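Local coordinates for intracellular protein transport protein USO1 (Saccharomyces cerevisiae S288c, PDB 6LSU) that is required for ER-to-Golgi protein transport as a homodimeric membrane tether, of which this chain is the globular head made of armadillo repeats, at residues A[67-71]-A[84-88]; A[106-110]-A[171-175]; A[632-636]-A[650-654]. All blocks are in the same frame, centred on the assembly; numbering follows the deposited sequence.

Contact 1: A[67-71]-A[84-88]; sequences LLNTL and ILETI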
ATOM      1  N   LEU A  67     -46.329  -9.829   9.582  1.00 66.43           N
ATOM      2  CA  LEU A  67     -45.493 -10.310   8.447  1.00 68.45           C
ATOM      3  C   LEU A  67     -44.513 -11.380   8.951  1.00 67.57           C
ATOM      4  O   LEU A  67     -44.473 -12.507   8.417  1.00 60.91           O
ATOM      5  CB  LEU A  67     -44.718  -9.121   7.865  1.00 67.86           C
ATOM      6  CG  LEU A  67     -45.184  -8.567   6.522  1.00 66.92           C
ATOM      7  CD1 LEU A  67     -46.577  -9.036   6.141  1.00 64.36           C
ATOM      8  CD2 LEU A  67     -45.092  -7.045   6.508  1.00 66.44           C
ATOM      9  N   LEU A  68     -43.771 -11.044   9.990  1.00 66.36           N
ATOM     10  CA  LEU A  68     -42.806 -11.992  10.584  1.00 76.34           C
ATOM     11  C   LEU A  68     -43.535 -13.194  11.210  1.00 80.17           C
ATOM     12  O   LEU A  68     -42.963 -14.345  11.177  1.00 81.44           O
ATOM     13  CB  LEU A  68     -41.948 -11.213  11.584  1.00 76.05           C
ATOM     14  CG  LEU A  68     -41.056 -10.141  10.966  1.00 76.23           C
ATOM     15  CD1 LEU A  68     -40.144  -9.507  12.003  1.00 75.99           C
ATOM     16  CD2 LEU A  68     -40.224 -10.714   9.833  1.00 80.79           C
ATOM     17  N   ASN A  69     -44.734 -12.989  11.761  1.00 79.29           N
ATOM     18  CA  ASN A  69     -45.511 -14.092  12.387  1.00 74.75           C
ATOM     19  C   ASN A  69     -45.986 -14.994  11.252  1.00 73.97           C
ATOM     20  O   ASN A  69     -45.694 -16.202  11.292  1.00 65.49           O
ATOM     21  CB  ASN A  69     -46.659 -13.577  13.264  1.00 84.86           C
ATOM     22  CG  ASN A  69     -46.191 -13.106  14.625  1.00 84.03           C
ATOM     23  OD1 ASN A  69     -46.765 -12.191  15.202  1.00 91.81           O
ATOM     24  ND2 ASN A  69     -45.121 -13.697  15.120  1.00 91.79           N
ATOM     25  N   THR A  70     -46.648 -14.429  10.239  1.00 67.61           N
ATOM     26  CA  THR A  70     -47.130 -15.221   9.076  1.00 72.63           C
ATOM     27  C   THR A  70     -45.955 -15.910   8.351  1.00 79.18           C
ATOM     28  O   THR A  70     -46.187 -16.999   7.724  1.00 83.90           O
ATOM     29  CB  THR A  70     -47.954 -14.348   8.129  1.00 79.22           C
ATOM     30  OG1 THR A  70     -49.058 -13.837   8.875  1.00 83.73           O
ATOM     31  CG2 THR A  70     -48.455 -15.110   6.923  1.00 77.04           C
ATOM     32  N   LEU A  71     -44.740 -15.348   8.419  1.00 73.71           N
ATOM     33  CA  LEU A  71     -43.552 -15.954   7.773  1.00 70.12           C
ATOM     34  C   LEU A  71     -43.168 -17.256   8.504  1.00 71.42           C
ATOM     35  O   LEU A  71     -42.882 -18.248   7.826  1.00 76.21           O
ATOM     36  CB  LEU A  71     -42.389 -14.950   7.727  1.00 73.89           C
ATOM     37  CG  LEU A  71     -41.102 -15.494   7.084  1.00 72.94           C
ATOM     38  CD1 LEU A  71     -41.213 -15.497   5.572  1.00 72.60           C
ATOM     39  CD2 LEU A  71     -39.881 -14.720   7.540  1.00 74.53           C
ATOM     40  N   ILE A  84     -43.490 -12.250   1.326  1.00 57.35           N
ATOM     41  CA  ILE A  84     -43.139 -11.569   2.601  1.00 59.79           C
ATOM     42  C   ILE A  84     -41.708 -11.037   2.477  1.00 56.76           C
ATOM     43  O   ILE A  84     -41.490  -9.838   2.804  1.00 56.23           O
ATOM     44  CB  ILE A  84     -43.362 -12.515   3.797  1.00 63.95           C
ATOM     45  CG1 ILE A  84     -44.870 -12.642   4.070  1.00 64.12           C
ATOM     46  CG2 ILE A  84     -42.577 -12.067   5.032  1.00 59.58           C
ATOM     47  CD1 ILE A  84     -45.238 -13.884   4.849  1.00 66.17           C
ATOM     48  N   LEU A  85     -40.797 -11.859   1.941  1.00 56.15           N
ATOM     49  CA  LEU A  85     -39.383 -11.438   1.699  1.00 55.22           C
ATOM     50  C   LEU A  85     -39.403 -10.206   0.770  1.00 53.16           C
ATOM     51  O   LEU A  85     -38.687  -9.229   1.089  1.00 50.89           O
ATOM     52  CB  LEU A  85     -38.549 -12.601   1.136  1.00 50.42           C
ATOM     53  CG  LEU A  85     -38.350 -13.797   2.077  1.00 50.34           C
ATOM     54  CD1 LEU A  85     -37.570 -14.895   1.400  1.00 58.02           C
ATOM     55  CD2 LEU A  85     -37.589 -13.438   3.310  1.00 56.16           C
ATOM     56  N   GLU A  86     -40.200 -10.193  -0.302  1.00 48.61           N
ATOM     57  CA  GLU A  86     -40.173  -9.002  -1.189  1.00 54.83           C
ATOM     58  C   GLU A  86     -40.628  -7.814  -0.347  1.00 59.49           C
ATOM     59  O   GLU A  86     -40.002  -6.710  -0.471  1.00 59.69           O
ATOM     60  CB  GLU A  86     -41.027  -9.123  -2.453  1.00 58.38           C
ATOM     61  CG  GLU A  86     -40.678 -10.319  -3.306  1.00 65.92           C
ATOM     62  CD  GLU A  86     -41.560 -10.641  -4.502  1.00 68.78           C
ATOM     63  OE1 GLU A  86     -41.087 -11.444  -5.383  1.00 73.73           O
ATOM     64  OE2 GLU A  86     -42.671 -10.075  -4.597  1.00 71.41           O
ATOM     65  N   THR A  87     -41.623  -8.021   0.512  1.00 64.40           N
ATOM     66  CA  THR A  87     -42.285  -6.905   1.242  1.00 64.56           C
ATOM     67  C   THR A  87     -41.269  -6.342   2.235  1.00 57.50           C
ATOM     68  O   THR A  87     -41.042  -5.086   2.227  1.00 52.33           O
ATOM     69  CB  THR A  87     -43.638  -7.314   1.844  1.00 68.30           C
ATOM     70  OG1 THR A  87     -44.495  -7.660   0.742  1.00 58.82           O
ATOM     71  CG2 THR A  87     -44.254  -6.179   2.651  1.00 68.46           C
ATOM     72  N   ILE A  88     -40.575  -7.202   2.963  1.00 53.33           N
ATOM     73  CA  ILE A  88     -39.573  -6.710   3.950  1.00 55.91           C
ATOM     74  C   ILE A  88     -38.474  -5.921   3.240  1.00 61.15           C
ATOM     75  O   ILE A  88     -38.047  -4.855   3.764  1.00 62.19           O
ATOM     76  CB  ILE A  88     -38.976  -7.843   4.784  1.00 56.89           C
ATOM     77  CG1 ILE A  88     -40.086  -8.617   5.492  1.00 55.90           C
ATOM     78  CG2 ILE A  88     -37.961  -7.264   5.781  1.00 61.33           C
ATOM     79  CD1 ILE A  88     -39.559  -9.776   6.314  1.00 59.63           C
TER
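All cross-helix contacts here are van der Waals; no hydrogen bond links 67-71 to 84-88. The segments lie on consecutive helices, 56-73 and 78-91, of ARM repeat 1, and the side chains that meet are aliphatic or present methyl groups. Their short axes run nearly antiparallel (signed crossing angle -155°) and approach to 10.7 Å, a spacing bridged by leucine and isoleucine side chains. Ile84, the most covered residue, places CG2 3.7 Å from Leu71 CD1 and CD1 3.9 Å from Leu67 O and 4.0 Å from Thr70 CG2, fitting among three residues spanning one turn. Another apolar pair, Leu68 CD2 to Ile88 CD1 at 3.7 Å, extends the interface, and Leu67 CD2 meets Thr87 CG2 at 4.0 Å. Both threonines turn CG2 to the partner helix, while their hydroxyls bond to backbone carbonyls: Thr87 OG1 to Ala83 O, Thr70 OG1 to Val32 O. Around the hairpin, Leu67 and Ile84 touch helix 38-54, Leu68 and Leu71 helix 145-154, and Ile88 helices 132-143 and 160-174.

Contact 2: A[106-110]-A[171-175]; sequences ISQQS and EAVMA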
ATOM      1  N   ILE A 106     -27.847  -2.610  -1.577  1.00 55.76           N
ATOM      2  CA  ILE A 106     -27.477  -3.701  -0.625  1.00 54.04           C
ATOM      3  C   ILE A 106     -26.124  -4.260  -1.032  1.00 55.93           C
ATOM      4  O   ILE A 106     -25.231  -4.363  -0.134  1.00 53.72           O
ATOM      5  CB  ILE A 106     -28.535  -4.793  -0.543  1.00 53.28           C
ATOM      6  CG1 ILE A 106     -29.808  -4.291   0.129  1.00 57.97           C
ATOM      7  CG2 ILE A 106     -27.998  -6.017   0.172  1.00 54.45           C
ATOM      8  CD1 ILE A 106     -30.981  -5.256  -0.004  1.00 57.95           C
ATOM      9  N   SER A 107     -25.957  -4.561  -2.325  1.00 59.40           N
ATOM     10  CA  SER A 107     -24.671  -5.104  -2.859  1.00 59.44           C
ATOM     11  C   SER A 107     -23.549  -4.120  -2.579  1.00 59.46           C
ATOM     12  O   SER A 107     -22.569  -4.535  -1.894  1.00 58.32           O
ATOM     13  CB  SER A 107     -24.773  -5.433  -4.286  1.00 60.02           C
ATOM     14  OG  SER A 107     -25.669  -6.530  -4.419  1.00 64.83           O
ATOM     15  N   GLN A 108     -23.744  -2.854  -2.971  1.00 62.54           N
ATOM     16  CA  GLN A 108     -22.743  -1.761  -2.786  1.00 63.38           C
ATOM     17  C   GLN A 108     -22.328  -1.679  -1.316  1.00 58.38           C
ATOM     18  O   GLN A 108     -21.095  -1.584  -1.041  1.00 62.32           O
ATOM     19  CB  GLN A 108     -23.304  -0.418  -3.260  1.00 77.44           C
ATOM     20  CG  GLN A 108     -22.399   0.769  -2.938  1.00 83.31           C
ATOM     21  CD  GLN A 108     -23.190   2.053  -3.083  1.00 94.52           C
ATOM     22  OE1 GLN A 108     -23.293   2.637  -4.177  1.00 97.97           O
ATOM     23  NE2 GLN A 108     -23.837   2.453  -1.990  1.00 84.97           N
ATOM     24  N   GLN A 109     -23.260  -1.778  -0.372  1.00 55.49           N
ATOM     25  CA  GLN A 109     -22.874  -1.775   1.081  1.00 56.53           C
ATOM     26  C   GLN A 109     -21.991  -2.995   1.379  1.00 61.41           C
ATOM     27  O   GLN A 109     -20.992  -2.828   2.109  1.00 68.97           O
ATOM     28  CB  GLN A 109     -24.067  -1.814   2.023  1.00 53.30           C
ATOM     29  CG  GLN A 109     -24.975  -0.621   1.876  1.00 60.29           C
ATOM     30  CD  GLN A 109     -24.161   0.645   1.848  1.00 62.30           C
ATOM     31  OE1 GLN A 109     -24.116   1.300   0.804  1.00 67.48           O
ATOM     32  NE2 GLN A 109     -23.458   0.952   2.955  1.00 61.96           N
ATOM     33  N   SER A 110     -22.304  -4.189   0.861  1.00 57.48           N
ATOM     34  CA  SER A 110     -21.462  -5.378   1.165  1.00 57.74           C
ATOM     35  C   SER A 110     -20.078  -5.189   0.561  1.00 53.74           C
ATOM     36  O   SER A 110     -19.143  -5.549   1.235  1.00 54.28           O
ATOM     37  CB  SER A 110     -22.091  -6.670   0.734  1.00 59.79           C
ATOM     38  OG  SER A 110     -23.339  -6.855   1.407  1.00 55.31           O
ATOM     39  N   GLU A 171     -27.705  -9.596   3.878  1.00 55.02           N
ATOM     40  CA  GLU A 171     -26.738  -8.521   3.550  1.00 57.58           C
ATOM     41  C   GLU A 171     -27.274  -7.211   4.143  1.00 52.58           C
ATOM     42  O   GLU A 171     -26.498  -6.437   4.629  1.00 54.78           O
ATOM     43  CB  GLU A 171     -26.535  -8.353   2.035  1.00 53.81           C
ATOM     44  CG  GLU A 171     -25.630  -9.349   1.358  1.00 53.70           C
ATOM     45  CD  GLU A 171     -25.634  -9.078  -0.155  1.00 63.05           C
ATOM     46  OE1 GLU A 171     -24.741  -8.331  -0.650  1.00 69.33           O
ATOM     47  OE2 GLU A 171     -26.578  -9.525  -0.847  1.00 56.49           O
ATOM     48  N   ALA A 172     -28.563  -6.944   4.020  1.00 52.92           N
ATOM     49  CA  ALA A 172     -29.187  -5.702   4.532  1.00 54.91           C
ATOM     50  C   ALA A 172     -29.000  -5.599   6.048  1.00 61.85           C
ATOM     51  O   ALA A 172     -28.576  -4.532   6.546  1.00 58.16           O
ATOM     52  CB  ALA A 172     -30.626  -5.674   4.141  1.00 54.49           C
ATOM     53  N   VAL A 173     -29.222  -6.692   6.780  1.00 66.21           N
ATOM     54  CA  VAL A 173     -29.085  -6.634   8.261  1.00 66.24           C
ATOM     55  C   VAL A 173     -27.588  -6.599   8.616  1.00 65.90           C
ATOM     56  O   VAL A 173     -27.260  -5.955   9.612  1.00 65.43           O
ATOM     57  CB  VAL A 173     -29.878  -7.749   8.968  1.00 64.75           C
ATOM     58  CG1 VAL A 173     -31.259  -7.904   8.336  1.00 68.53           C
ATOM     59  CG2 VAL A 173     -29.144  -9.059   9.016  1.00 59.76           C
ATOM     60  N   MET A 174     -26.695  -7.217   7.828  1.00 65.49           N
ATOM     61  CA  MET A 174     -25.228  -7.191   8.122  1.00 61.66           C
ATOM     62  C   MET A 174     -24.658  -5.774   7.905  1.00 55.50           C
ATOM     63  O   MET A 174     -23.730  -5.396   8.614  1.00 60.25           O
ATOM     64  CB  MET A 174     -24.408  -8.153   7.267  1.00 60.57           C
ATOM     65  CG  MET A 174     -24.460  -9.593   7.688  1.00 66.30           C
ATOM     66  SD  MET A 174     -23.840 -10.008   9.350  1.00 68.11           S
ATOM     67  CE  MET A 174     -22.292  -9.140   9.443  1.00 69.90           C
ATOM     68  N   ALA A 175     -25.234  -5.008   7.005  1.00 52.83           N
ATOM     69  CA  ALA A 175     -24.920  -3.587   6.750  1.00 60.89           C
ATOM     70  C   ALA A 175     -25.496  -2.643   7.819  1.00 65.22           C
ATOM     71  O   ALA A 175     -25.120  -1.451   7.774  1.00 66.11           O
ATOM     72  CB  ALA A 175     -25.478  -3.205   5.396  1.00 65.24           C
TER
HETATM   73  O   HOH W   1     -23.842  -6.701   4.218  1.00 54.24           O
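In the armadillo-repeat head, helix 103-112, between ARM repeats 1 and 2 in sequence, packs against the C-terminal end of helix 160-174 of repeat 2. Glu171 carries the largest covered area, 74 Å², and Ile106 follows with 55 Å²; both direct their CA-to-CB bonds at the opposite segment. Their closest approach, Ile106 CG2 to Glu171 CB at 3.3 Å, is tight and uses the aliphatic base of the glutamate as an apolar surface. Ile106 continues onto the next residue, with CD1 4.2 Å from Ala172 CB. One turn further along both segments, Gln109 CB meets Ala175 CB at 3.9 Å, which agrees with the CA register of Ile106 with Ala172 (5.8 Å) and Gln109 with Ala175 (6.3 Å). Ser110, third in covered area at 33 Å², supplies the polar part. Glu171 serves both kinds of contact: its CB packs on Ile106 and its carboxylate accepts a hydrogen bond from Ser110. Helix 204-218 covers this contact through Leu212, which touches Ser107, Ser110 and Glu171, and Ser107 OG bonds Glu209. Ser110 OG donates to Glu171 OE1 at 2.9 Å, and water 1 donates both to Ser110 OG (2.9 Å) and to Glu171 O (2.7 Å).

Contact 3: A[632-636]-A[650-654]; sequences LGVAY and YFEFI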
ATOM      1  N   LEU A 632      29.839  22.495  10.008  1.00 70.48           N
ATOM      2  CA  LEU A 632      31.083  23.003  10.640  1.00 75.19           C
ATOM      3  C   LEU A 632      31.087  22.658  12.131  1.00 66.01           C
ATOM      4  O   LEU A 632      32.136  22.178  12.637  1.00 69.32           O
ATOM      5  CB  LEU A 632      31.168  24.521  10.416  1.00 79.38           C
ATOM      6  CG  LEU A 632      31.341  24.917   8.956  1.00 75.22           C
ATOM      7  CD1 LEU A 632      31.177  26.408   8.784  1.00 69.16           C
ATOM      8  CD2 LEU A 632      32.700  24.453   8.427  1.00 74.40           C
ATOM      9  N   GLY A 633      29.975  22.905  12.796  1.00 63.92           N
ATOM     10  CA  GLY A 633      29.755  22.467  14.185  1.00 71.43           C
ATOM     11  C   GLY A 633      30.058  20.998  14.356  1.00 70.41           C
ATOM     12  O   GLY A 633      30.903  20.677  15.200  1.00 76.63           O
ATOM     13  N   VAL A 634      29.419  20.137  13.557  1.00 75.14           N
ATOM     14  CA  VAL A 634      29.529  18.657  13.709  1.00 72.53           C
ATOM     15  C   VAL A 634      30.999  18.318  13.470  1.00 70.97           C
ATOM     16  O   VAL A 634      31.555  17.574  14.278  1.00 71.98           O
ATOM     17  CB  VAL A 634      28.541  17.886  12.793  1.00 71.51           C
ATOM     18  CG1 VAL A 634      28.927  16.415  12.610  1.00 69.04           C
ATOM     19  CG2 VAL A 634      27.114  17.992  13.311  1.00 64.06           C
ATOM     20  N   ALA A 635      31.599  18.875  12.413  1.00 74.68           N
ATOM     21  CA  ALA A 635      33.023  18.656  12.060  1.00 78.65           C
ATOM     22  C   ALA A 635      33.871  19.042  13.271  1.00 78.28           C
ATOM     23  O   ALA A 635      34.873  18.345  13.553  1.00 75.31           O
ATOM     24  CB  ALA A 635      33.419  19.446  10.838  1.00 76.98           C
ATOM     25  N   TYR A 636      33.471  20.095  13.996  1.00 73.37           N
ATOM     26  CA  TYR A 636      34.199  20.494  15.224  1.00 73.07           C
ATOM     27  C   TYR A 636      34.148  19.346  16.250  1.00 74.41           C
ATOM     28  O   TYR A 636      35.212  18.924  16.723  1.00 77.11           O
ATOM     29  CB  TYR A 636      33.699  21.828  15.789  1.00 74.10           C
ATOM     30  CG  TYR A 636      34.289  22.044  17.155  1.00 71.76           C
ATOM     31  CD1 TYR A 636      35.655  21.994  17.337  1.00 75.03           C
ATOM     32  CD2 TYR A 636      33.492  22.186  18.260  1.00 76.66           C
ATOM     33  CE1 TYR A 636      36.225  22.094  18.590  1.00 79.29           C
ATOM     34  CE2 TYR A 636      34.047  22.291  19.523  1.00 86.81           C
ATOM     35  CZ  TYR A 636      35.414  22.255  19.685  1.00 78.05           C
ATOM     36  OH  TYR A 636      35.959  22.364  20.925  1.00 94.61           O
ATOM     37  N   TYR A 650      40.753  24.984  14.810  1.00 80.26           N
ATOM     38  CA  TYR A 650      39.448  24.938  14.084  1.00 77.10           C
ATOM     39  C   TYR A 650      38.336  25.500  14.975  1.00 71.24           C
ATOM     40  O   TYR A 650      37.447  26.172  14.446  1.00 74.01           O
ATOM     41  CB  TYR A 650      39.105  23.516  13.649  1.00 79.31           C
ATOM     42  CG  TYR A 650      37.772  23.377  12.957  1.00 79.39           C
ATOM     43  CD1 TYR A 650      37.619  23.768  11.643  1.00 87.62           C
ATOM     44  CD2 TYR A 650      36.681  22.818  13.593  1.00 73.04           C
ATOM     45  CE1 TYR A 650      36.411  23.634  10.976  1.00 83.34           C
ATOM     46  CE2 TYR A 650      35.464  22.711  12.956  1.00 80.46           C
ATOM     47  CZ  TYR A 650      35.326  23.097  11.635  1.00 80.62           C
ATOM     48  OH  TYR A 650      34.128  23.006  10.976  1.00 76.29           O
ATOM     49  N   PHE A 651      38.416  25.265  16.279  1.00 65.13           N
ATOM     50  CA  PHE A 651      37.509  25.851  17.299  1.00 75.07           C
ATOM     51  C   PHE A 651      37.552  27.376  17.261  1.00 79.18           C
ATOM     52  O   PHE A 651      36.455  27.982  17.225  1.00 77.57           O
ATOM     53  CB  PHE A 651      37.866  25.416  18.722  1.00 74.28           C
ATOM     54  CG  PHE A 651      36.976  26.066  19.751  1.00 73.92           C
ATOM     55  CD1 PHE A 651      35.652  25.686  19.868  1.00 79.14           C
ATOM     56  CD2 PHE A 651      37.449  27.064  20.590  1.00 77.94           C
ATOM     57  CE1 PHE A 651      34.816  26.283  20.806  1.00 86.98           C
ATOM     58  CE2 PHE A 651      36.617  27.662  21.528  1.00 81.67           C
ATOM     59  CZ  PHE A 651      35.301  27.271  21.638  1.00 86.57           C
ATOM     60  N   GLU A 652      38.765  27.957  17.319  1.00 91.61           N
ATOM     61  CA  GLU A 652      38.988  29.436  17.300  1.00 97.26           C
ATOM     62  C   GLU A 652      38.443  29.965  15.969  1.00 84.37           C
ATOM     63  O   GLU A 652      37.693  30.943  15.961  1.00 80.73           O
ATOM     64  CB  GLU A 652      40.474  29.810  17.467  1.00102.45           C
ATOM     65  CG  GLU A 652      41.098  29.434  18.809  1.00104.31           C
ATOM     66  CD  GLU A 652      40.744  30.272  20.036  1.00113.75           C
ATOM     67  OE1 GLU A 652      40.096  31.325  19.894  1.00121.31           O
ATOM     68  OE2 GLU A 652      41.117  29.863  21.154  1.00117.88           O
ATOM     69  N   PHE A 653      38.777  29.267  14.892  1.00 78.41           N
ATOM     70  CA  PHE A 653      38.428  29.647  13.504  1.00 81.95           C
ATOM     71  C   PHE A 653      36.909  29.735  13.333  1.00 82.76           C
ATOM     72  O   PHE A 653      36.443  30.641  12.627  1.00 82.48           O
ATOM     73  CB  PHE A 653      39.030  28.608  12.570  1.00 85.46           C
ATOM     74  CG  PHE A 653      38.861  28.912  11.112  1.00 92.27           C
ATOM     75  CD1 PHE A 653      37.680  28.610  10.465  1.00 99.29           C
ATOM     76  CD2 PHE A 653      39.896  29.465  10.382  1.00 95.58           C
ATOM     77  CE1 PHE A 653      37.543  28.850   9.112  1.00100.55           C
ATOM     78  CE2 PHE A 653      39.756  29.704   9.027  1.00 97.91           C
ATOM     79  CZ  PHE A 653      38.576  29.399   8.397  1.00103.53           C
ATOM     80  N   ILE A 654      36.167  28.789  13.921  1.00 87.21           N
ATOM     81  CA  ILE A 654      34.671  28.720  13.870  1.00 87.27           C
ATOM     82  C   ILE A 654      34.068  29.734  14.854  1.00 83.68           C
ATOM     83  O   ILE A 654      33.178  30.495  14.451  1.00 80.64           O
ATOM     84  CB  ILE A 654      34.185  27.274  14.139  1.00 94.75           C
ATOM     85  CG1 ILE A 654      34.401  26.335  12.942  1.00100.34           C
ATOM     86  CG2 ILE A 654      32.744  27.258  14.590  1.00 93.79           C
ATOM     87  CD1 ILE A 654      34.381  27.016  11.579  1.00 98.75           C
TER
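Leu632 CB and Ile654 CD1, 4.2 Å apart, begin the apolar centre between helix 622-637, the last helix of ARM repeat 10, and the following helix 647-658; the segment axes lie 10.6 Å apart at 158°, nearly antiparallel. The Tyr650 ring fills the next part: its CE2 lies 3.5 Å from Tyr636 CB, and its CZ is 4.2 Å from Ala635 CB and 4.4 Å from Leu632 CD2. Further along, Tyr636 CZ approaches Phe651 CD1 to 3.4 Å. Phe651 CD1 lies over one face of the Tyr636 ring, but with centroids 5.2 Å apart and planes at 42° the pair is oblique. Beyond the segments, Phe645 meets Tyr650 edge-to-face, Ile607 of helix 604-614 touches Leu632, and Leu720 touches Tyr636. The polar contact is Tyr650 OH donating to Leu632 O at 2.7 Å. That carbonyl also accepts from Tyr636 N at 2.8 Å, so Tyr650 bonds to helix 622-637 without displacing its internal hydrogen bond, and one side chain gives a largely apolar interface a specific polar tie.

Contacts 1 and 3 lie toward opposite ends of the elongated head, each about 45 Å from the chain's centre; contact 2 is nearer, about 26 Å from it. Contacts 1 and 2 are neighbours: their centres are 19 Å apart and their nearest atoms about 7 Å, without touching. Helix 160-174 connects them, since its Leu169 meets Ile88 of contact 1 while its end forms contact 2. Contact 3 lies across the chain's centre, its centre 86 Å from that of contact 1 and 68 Å from that of contact 2. Contacts 1 and 3 are both near-antiparallel pairs of helices consecutive in sequence, whereas contact 2 joins segments separated by 60 residues.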